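Local coordinates for protein ATP-dependent zinc metalloprotease FtsH (Thermotoga maritima, PDB 4M8A) that probably acts as a processive ATP-dependent zinc metalloprotease in membrane-protein quality control, seen here as its periplasmic domain, at residues 10-13 against 14-18; 27-30 against 31-35. All coordinates share one frame; numbering follows the deposited sequence.

In the fold
The two contacts belong to the small alpha/beta periplasmic domain of FtsH, which lies apart from the ATPase and protease parts of the protein. Interaction 1 is a set of one-turn contacts along helix 9-17; interaction 2 is the turn end of the hairpin formed by strands 23-29 and 33-38 in a four-stranded mixed sheet. Their centres lie about 16 Å apart on opposite sides of the chain's centre, yet they meet directly: CE2 of Phe12 packs against CD1 of Leu34 at 3.8 Å, fastening the helix to the sheet face that carries Ile28 and Leu34. Both contacts also reach the second subunit, interaction 1 through Thr10 and Val13, interaction 2 through Asp31 and Val33.

Interaction 1 of 2, residues 10-13 against 14-18; sequences TSFV and QMVED
Phe12 and Val16, one helical turn apart, meet ring to methyl: CG2 of Val16 sits over one face of the Phe12 ring, offset toward its rim, 4.0 Å from the centroid and 26° off the normal, in a CH-pi contact. Phe12 carries CG anti to its nitrogen (chi1 164°), which swings the ring toward the C-terminal end of the helix and over that methyl. Val13 and Glu17 instead lie alongside each other, with CG1 of Val13 3.5 Å from Glu17 OE2; Val13 also packs on Val62 of the second subunit. In the conformer described here, Gln14 stretches back along the helix, its OE1 3.6 Å from Ser11 OG. A water donates to both Gln14 OE1, at 3.0 Å, and Ser11 O, tying the amide to a carbonyl that already accepts from Met15 N. The backbone is held by i to i+4 bonds, among them Val16 N to Phe12 O (3.0 Å) beneath the ring-methyl pair. Such a helix is amphipathic: Phe12 and Met15 face strands 23-29 and 33-38, Val16 meets helix 55-63, and Gln14 and Glu17 lie outward, as expected of a helix packed against a sheet in an alpha/beta domain.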
loop_
_atom_site.group_PDB
_atom_site.type_symbol
_atom_site.label_atom_id
_atom_site.label_comp_id
_atom_site.label_asym_id
_atom_site.label_seq_id
_atom_site.Cartn_x
_atom_site.Cartn_y
_atom_site.Cartn_z
ATOM N N THR B 10 -16.734 4.119 12.079
ATOM C CA THR B 10 -16.433 5.179 11.120
ATOM C C THR B 10 -15.301 6.080 11.607
ATOM O O THR B 10 -14.384 6.404 10.849
ATOM C CB THR B 10 -17.680 6.017 10.838
ATOM O OG1 THR B 10 -18.700 5.144 10.357
ATOM C CG2 THR B 10 -17.406 7.067 9.772
ATOM N N SER B 11 -15.358 6.466 12.878
ATOM C CA SER B 11 -14.333 7.333 13.445
ATOM C C SER B 11 -12.982 6.617 13.515
ATOM O O SER B 11 -11.940 7.243 13.327
ATOM C CB SER B 11 -14.746 7.858 14.821
ATOM O OG SER B 11 -15.785 8.829 14.722
ATOM N N PHE B 12 -13.012 5.310 13.755
ATOM C CA PHE B 12 -11.804 4.489 13.749
ATOM C C PHE B 12 -11.153 4.514 12.372
ATOM O O PHE B 12 -9.953 4.757 12.249
ATOM C CB PHE B 12 -12.145 3.049 14.142
ATOM C CG PHE B 12 -11.072 2.046 13.800
ATOM C CD1 PHE B 12 -9.817 2.111 14.388
ATOM C CD2 PHE B 12 -11.333 1.023 12.897
ATOM C CE1 PHE B 12 -8.831 1.182 14.066
ATOM C CE2 PHE B 12 -10.362 0.089 12.577
ATOM C CZ PHE B 12 -9.106 0.162 13.163
ATOM N N VAL B 13 -11.946 4.258 11.333
ATOM C CA VAL B 13 -11.430 4.311 9.968
ATOM C C VAL B 13 -10.859 5.696 9.665
ATOM O O VAL B 13 -9.782 5.803 9.064
ATOM C CB VAL B 13 -12.499 3.884 8.935
ATOM C CG1 VAL B 13 -12.009 4.109 7.534
ATOM C CG2 VAL B 13 -12.874 2.420 9.149
ATOM N N GLN B 14 -11.571 6.737 10.119
ATOM C CA GLN B 14 -11.149 8.148 10.022
ATOM C C GLN B 14 -9.755 8.388 10.613
ATOM O O GLN B 14 -8.950 9.159 10.076
ATOM C CB GLN B 14 -12.161 9.070 10.737
ATOM C CG GLN B 14 -13.310 9.601 9.872
ATOM C CD GLN B 14 -14.442 10.288 10.656
ATOM O OE1 GLN B 14 -14.385 10.447 11.877
ATOM N NE2 GLN B 14 -15.483 10.690 9.934
ATOM N N MET B 15 -9.487 7.728 11.732
ATOM C CA MET B 15 -8.201 7.828 12.426
ATOM C C MET B 15 -7.088 7.087 11.702
ATOM O O MET B 15 -5.953 7.565 11.622
ATOM C CB MET B 15 -8.328 7.313 13.856
ATOM C CG MET B 15 -9.077 8.266 14.731
ATOM S SD MET B 15 -9.355 7.577 16.356
ATOM C CE MET B 15 -7.695 7.139 16.823
ATOM N N VAL B 16 -7.419 5.918 11.176
ATOM C CA VAL B 16 -6.462 5.158 10.391
ATOM C C VAL B 16 -6.040 5.941 9.141
ATOM O O VAL B 16 -4.845 6.014 8.814
ATOM C CB VAL B 16 -7.034 3.773 10.025
ATOM C CG1 VAL B 16 -6.111 3.044 9.056
ATOM C CG2 VAL B 16 -7.246 2.948 11.290
ATOM N N GLU B 17 -7.013 6.559 8.474
ATOM C CA GLU B 17 -6.782 7.229 7.193
ATOM C C GLU B 17 -6.123 8.592 7.318
ATOM O O GLU B 17 -5.612 9.119 6.326
ATOM C CB GLU B 17 -8.096 7.387 6.423
ATOM C CG GLU B 17 -8.756 6.085 6.052
ATOM C CD GLU B 17 -10.042 6.279 5.263
ATOM O OE1 GLU B 17 -10.634 7.386 5.310
ATOM O OE2 GLU B 17 -10.465 5.319 4.589
ATOM N N ASP B 18 -6.153 9.164 8.518
ATOM C CA ASP B 18 -5.552 10.472 8.765
ATOM C C ASP B 18 -4.100 10.492 8.274
ATOM O O ASP B 18 -3.327 9.603 8.604
ATOM C CB ASP B 18 -5.619 10.789 10.262
ATOM C CG ASP B 18 -5.483 12.267 10.557
ATOM O OD1 ASP B 18 -4.695 12.942 9.865
ATOM O OD2 ASP B 18 -6.164 12.752 11.485
HETATM O O HOH W 1 -12.065 10.295 13.726
#

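Interaction 2 of 2, residues 27-30 against 31-35; sequences VIRD and DGVLR
Arg29 binds Asp31 in a salt bridge, one nitrogen to each oxygen: NE reaches OD1 at 3.0 Å and NH2 reaches OD2 at 2.9 Å. OD2 lies in the guanidinium plane, whereas NH2 approaches from above the carboxylate, the planes being turned 54° apart. Asp31 OD1 has a second donor, Val33 N at 3.2 Å, which arrives from the opposite face to NE and closes an Asx turn. CG of Asp31 lies between its backbone N and carbonyl carbon (chi1 68°), bringing OD1 within reach of both donors. With an alanine in place of Arg29, the Asp31 carboxylate would probably lose both side-chain donors and turn more freely. Among backbone bonds, Val27 N to Arg35 O is nearly straight (176°), and Arg29 N donates to Val33 O. Gly32 N returns to Arg29 O at 3.0 Å, making this a beta hairpin with a type I turn and G1 bulge, Gly32 taking the positive-phi position. The apolar pair is Ile28 CG2 and Leu34 CD2, 4.0 Å apart. In the Arg35 conformer described here, Val27 CG1 packs over a face of the charged guanidinium, and Arg29 NH1 approaches Arg35 NH2; Glu71, a long, weak ion-pair partner of Arg29 that touches Arg35, may partly offset these like charges.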
loop_
_atom_site.group_PDB
_atom_site.type_symbol
_atom_site.label_atom_id
_atom_site.label_comp_id
_atom_site.label_asym_id
_atom_site.label_seq_id
_atom_site.Cartn_x
_atom_site.Cartn_y
_atom_site.Cartn_z
ATOM N N VAL B 27 -5.618 -3.898 18.555
ATOM C CA VAL B 27 -5.712 -5.252 19.086
ATOM C C VAL B 27 -7.074 -5.790 18.653
ATOM O O VAL B 27 -8.118 -5.212 18.975
ATOM C CB VAL B 27 -5.568 -5.301 20.635
ATOM C CG1 VAL B 27 -5.786 -6.725 21.170
ATOM C CG2 VAL B 27 -4.209 -4.759 21.062
ATOM N N ILE B 28 -7.050 -6.876 17.895
ATOM C CA ILE B 28 -8.262 -7.490 17.368
ATOM C C ILE B 28 -8.638 -8.638 18.308
ATOM O O ILE B 28 -8.052 -9.732 18.274
ATOM C CB ILE B 28 -8.067 -7.979 15.924
ATOM C CG1 ILE B 28 -7.600 -6.824 15.022
ATOM C CG2 ILE B 28 -9.367 -8.571 15.375
ATOM C CD1 ILE B 28 -7.353 -7.249 13.553
ATOM N N ARG B 29 -9.585 -8.365 19.188
ATOM C CA ARG B 29 -9.973 -9.341 20.191
ATOM C C ARG B 29 -10.899 -10.385 19.597
ATOM O O ARG B 29 -11.705 -10.094 18.700
ATOM C CB ARG B 29 -10.699 -8.636 21.331
ATOM C CG ARG B 29 -9.834 -7.663 22.129
ATOM C CD ARG B 29 -10.666 -6.821 23.099
ATOM N NE ARG B 29 -11.569 -7.653 23.890
ATOM C CZ ARG B 29 -11.254 -8.191 25.059
ATOM N NH1 ARG B 29 -10.057 -7.964 25.588
ATOM N NH2 ARG B 29 -12.143 -8.934 25.701
ATOM N N ASP B 30 -10.830 -11.598 20.127
ATOM C CA ASP B 30 -11.715 -12.637 19.625
ATOM C C ASP B 30 -13.198 -12.372 19.917
ATOM O O ASP B 30 -14.057 -12.989 19.291
ATOM C CB ASP B 30 -11.268 -14.036 20.056
ATOM C CG ASP B 30 -11.620 -14.362 21.484
ATOM O OD1 ASP B 30 -11.862 -13.444 22.288
ATOM O OD2 ASP B 30 -11.647 -15.569 21.813
ATOM N N ASP B 31 -13.500 -11.443 20.836
ATOM C CA ASP B 31 -14.898 -11.070 21.080
ATOM C C ASP B 31 -15.438 -9.986 20.138
ATOM O O ASP B 31 -16.540 -9.471 20.332
ATOM C CB ASP B 31 -15.164 -10.717 22.556
ATOM C CG ASP B 31 -14.479 -9.441 23.011
ATOM O OD1 ASP B 31 -13.807 -8.773 22.200
ATOM O OD2 ASP B 31 -14.640 -9.098 24.210
ATOM N N GLY B 32 -14.670 -9.638 19.114
ATOM C CA GLY B 32 -15.158 -8.685 18.126
ATOM C C GLY B 32 -14.986 -7.223 18.506
ATOM O O GLY B 32 -15.495 -6.334 17.830
ATOM N N VAL B 33 -14.295 -6.967 19.607
ATOM C CA VAL B 33 -13.955 -5.606 19.982
ATOM C C VAL B 33 -12.536 -5.319 19.534
ATOM O O VAL B 33 -11.650 -6.156 19.678
ATOM C CB VAL B 33 -14.063 -5.428 21.503
ATOM C CG1 VAL B 33 -13.512 -4.067 21.943
ATOM C CG2 VAL B 33 -15.501 -5.623 21.955
ATOM N N LEU B 34 -12.328 -4.141 18.952
ATOM C CA LEU B 34 -10.989 -3.691 18.641
ATOM C C LEU B 34 -10.563 -2.712 19.703
ATOM O O LEU B 34 -11.298 -1.791 20.031
ATOM C CB LEU B 34 -10.953 -2.955 17.296
ATOM C CG LEU B 34 -11.654 -3.584 16.097
ATOM C CD1 LEU B 34 -11.521 -2.676 14.895
ATOM C CD2 LEU B 34 -11.104 -4.966 15.796
ATOM N N ARG B 35 -9.379 -2.905 20.265
ATOM C CA ARG B 35 -8.823 -1.894 21.141
ATOM C C ARG B 35 -7.783 -1.135 20.347
ATOM O O ARG B 35 -6.850 -1.723 19.785
ATOM C CB ARG B 35 -8.212 -2.520 22.386
ATOM C CG ARG B 35 -9.235 -2.992 23.390
ATOM C CD ARG B 35 -8.568 -3.223 24.717
ATOM N NE ARG B 35 -8.386 -4.639 24.982
ATOM C CZ ARG B 35 -7.232 -5.283 24.873
ATOM N NH1 ARG B 35 -6.124 -4.641 24.502
ATOM N NH2 ARG B 35 -7.190 -6.572 25.151
#